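Local coordinates for arsenate Reductase (Corynebacterium glutamicum, PDB 3T38), which probably reduces arsenate to arsenite in a thioredoxin-dependent manner, on a low molecular weight tyrosine phosphatase fold, at residues 144-148 with 149-153. Numbering follows the deposited sequence.
Sequences KPLTD and DVIRA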
ATOM      1  N   LYS A 144      -4.252   4.775  -7.694  1.00 21.29           N
ATOM      2  CA  LYS A 144      -4.301   4.049  -6.395  1.00 19.14           C
ATOM      3  C   LYS A 144      -3.364   2.876  -6.533  1.00 18.54           C
ATOM      4  O   LYS A 144      -3.231   2.349  -7.638  1.00 16.36           O
ATOM      5  CB  LYS A 144      -5.709   3.575  -6.089  1.00 18.37           C
ATOM      6  CG  LYS A 144      -6.359   2.567  -7.115  1.00 19.52           C
ATOM      7  CD  LYS A 144      -7.945   2.587  -7.056  1.00 23.41           C
ATOM      8  CE  LYS A 144      -8.555   3.695  -8.001  1.00 22.54           C
ATOM      9  NZ  LYS A 144      -7.953   3.504  -9.384  1.00 18.61           N
ATOM     10  N   PRO A 145      -2.761   2.422  -5.420  1.00 18.43           N
ATOM     11  CA  PRO A 145      -1.889   1.254  -5.595  1.00 18.35           C
ATOM     12  C   PRO A 145      -2.631  -0.048  -5.767  1.00 20.52           C
ATOM     13  O   PRO A 145      -3.716  -0.272  -5.178  1.00 21.13           O
ATOM     14  CB  PRO A 145      -1.124   1.171  -4.269  1.00 17.69           C
ATOM     15  CG  PRO A 145      -2.137   1.688  -3.186  1.00 18.03           C
ATOM     16  CD  PRO A 145      -3.049   2.725  -3.989  1.00 19.46           C
ATOM     17  N   LEU A 146      -1.990  -0.958  -6.497  1.00 21.08           N
ATOM     18  CA  LEU A 146      -2.417  -2.351  -6.526  1.00 22.04           C
ATOM     19  C   LEU A 146      -2.555  -2.964  -5.135  1.00 22.72           C
ATOM     20  O   LEU A 146      -1.676  -2.836  -4.303  1.00 23.42           O
ATOM     21  CB  LEU A 146      -1.398  -3.165  -7.317  1.00 22.31           C
ATOM     22  CG  LEU A 146      -1.817  -4.590  -7.632  1.00 25.07           C
ATOM     23  CD1 LEU A 146      -3.210  -4.611  -8.434  1.00 18.88           C
ATOM     24  CD2 LEU A 146      -0.585  -5.159  -8.415  1.00 25.52           C
ATOM     25  N   THR A 147      -3.638  -3.657  -4.900  1.00 22.79           N
ATOM     26  CA  THR A 147      -3.835  -4.335  -3.604  1.00 21.99           C
ATOM     27  C   THR A 147      -4.339  -5.755  -3.923  1.00 23.81           C
ATOM     28  O   THR A 147      -4.802  -6.040  -5.014  1.00 23.99           O
ATOM     29  CB  THR A 147      -4.859  -3.616  -2.727  1.00 22.98           C
ATOM     30  OG1 THR A 147      -6.090  -3.502  -3.450  1.00 22.57           O
ATOM     31  CG2 THR A 147      -4.361  -2.176  -2.246  1.00 15.12           C
ATOM     32  N   ASP A 148      -4.176  -6.652  -2.984  1.00 25.40           N
ATOM     33  CA  ASP A 148      -4.426  -8.061  -3.215  1.00 27.18           C
ATOM     34  C   ASP A 148      -5.911  -8.323  -3.312  1.00 26.62           C
ATOM     35  O   ASP A 148      -6.320  -9.122  -4.129  1.00 26.98           O
ATOM     36  CB  ASP A 148      -3.868  -8.889  -2.024  1.00 29.10           C
ATOM     37  CG  ASP A 148      -3.869 -10.383  -2.298  1.00 30.79           C
ATOM     38  OD1 ASP A 148      -3.086 -10.812  -3.183  1.00 29.18           O
ATOM     39  OD2 ASP A 148      -4.609 -11.096  -1.601  1.00 26.61           O
ATOM     40  N   ASP A 149      -6.735  -7.655  -2.496  1.00 26.80           N
ATOM     41  CA  ASP A 149      -8.172  -7.959  -2.515  1.00 27.20           C
ATOM     42  C   ASP A 149      -8.730  -7.848  -3.954  1.00 27.39           C
ATOM     43  O   ASP A 149      -9.493  -8.700  -4.382  1.00 29.41           O
ATOM     44  CB  ASP A 149      -8.968  -7.050  -1.584  1.00 27.04           C
ATOM     45  CG  ASP A 149      -8.421  -5.645  -1.541  1.00 27.98           C
ATOM     46  OD1 ASP A 149      -7.921  -5.082  -2.587  1.00 23.28           O
ATOM     47  OD2 ASP A 149      -8.374  -5.127  -0.420  1.00 26.07           O
ATOM     48  N   VAL A 150      -8.333  -6.817  -4.703  1.00 25.57           N
ATOM     49  CA  VAL A 150      -8.887  -6.626  -6.050  1.00 24.15           C
ATOM     50  C   VAL A 150      -8.377  -7.606  -7.094  1.00 24.00           C
ATOM     51  O   VAL A 150      -9.079  -7.843  -8.078  1.00 23.46           O
ATOM     52  CB  VAL A 150      -8.825  -5.151  -6.559  1.00 23.05           C
ATOM     53  CG1 VAL A 150      -9.485  -4.244  -5.471  1.00 22.49           C
ATOM     54  CG2 VAL A 150      -7.389  -4.715  -6.846  1.00 17.69           C
ATOM     55  N   ILE A 151      -7.199  -8.191  -6.858  1.00 23.70           N
ATOM     56  CA  ILE A 151      -6.726  -9.230  -7.695  1.00 25.05           C
ATOM     57  C   ILE A 151      -7.567 -10.459  -7.445  1.00 26.99           C
ATOM     58  O   ILE A 151      -8.060 -11.074  -8.383  1.00 28.97           O
ATOM     59  CB  ILE A 151      -5.231  -9.532  -7.481  1.00 26.59           C
ATOM     60  CG1 ILE A 151      -4.342  -8.298  -7.814  1.00 21.46           C
ATOM     61  CG2 ILE A 151      -4.806 -10.721  -8.377  1.00 24.96           C
ATOM     62  CD1 ILE A 151      -2.863  -8.429  -7.158  1.00 21.81           C
ATOM     63  N   ARG A 152      -7.788 -10.795  -6.182  1.00 28.78           N
ATOM     64  CA  ARG A 152      -8.571 -12.008  -5.811  1.00 30.42           C
ATOM     65  C   ARG A 152      -9.999 -11.959  -6.352  1.00 31.15           C
ATOM     66  O   ARG A 152     -10.606 -12.995  -6.720  1.00 32.23           O
ATOM     67  CB  ARG A 152      -8.609 -12.172  -4.318  1.00 29.81           C
ATOM     68  CG  ARG A 152      -7.282 -12.593  -3.684  1.00 34.60           C
ATOM     69  CD  ARG A 152      -7.461 -12.930  -2.205  1.00 38.21           C
ATOM     70  NE  ARG A 152      -6.230 -13.317  -1.517  1.00 40.67           N
ATOM     71  CZ  ARG A 152      -5.969 -14.557  -1.120  1.00 45.72           C
ATOM     72  NH1 ARG A 152      -6.830 -15.555  -1.363  1.00 44.28           N
ATOM     73  NH2 ARG A 152      -4.830 -14.816  -0.516  1.00 46.85           N
ATOM     74  N   ALA A 153     -10.554 -10.748  -6.383  1.00 29.09           N
ATOM     75  CA  ALA A 153     -11.945 -10.633  -6.824  1.00 28.61           C
ATOM     76  C   ALA A 153     -11.989 -10.811  -8.354  1.00 27.66           C
ATOM     77  O   ALA A 153     -13.015 -11.127  -8.860  1.00 27.90           O
ATOM     78  CB  ALA A 153     -12.498  -9.249  -6.417  1.00 27.27           C
TER
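Arg152 N bonds to Asp148 O at 3.0 Å with an N-H...O angle of 169°, the i to i+4 bond of a first α-helical turn; Ile151 N reaches the same oxygen only weakly. Residues 144-147 lead in as extended chain, and helix 148-153 follows directly. At this start, Thr147 OG1 donates to Asp149 OD1 over 2.6 Å, meeting it on the syn side, slightly out of the carboxylate plane. Asp149 OD1 also accepts a weak bond from Val150 N, while its OD2 is held by Arg66 and Tyr37, both lining the dithiane-diol pocket. Asp148 sends OD2 to Arg152 NE, 2.8 Å away, in a salt bridge along one helical turn, its CG trans to the main-chain N (chi1 -170°). The oxygen lies at the guanidinium edge, the two planes 75° apart; pairing is single-point, since Arg152 NH2 stays 3.9 Å from Asp148 OD2 and Tyr169 binds OD1. Arg36 of the second subunit shares OD2. On the apolar side Leu146 CD1 meets Ile151 CG1 at 3.9 Å, the side chains crossing nearly perpendicularly. Leu146, Val150 and Ile151 rest on Leu85 of central strand 83-88, while Thr147, Val150 and Arg152 touch helix 55-73, wedging the turn between sheet and helix.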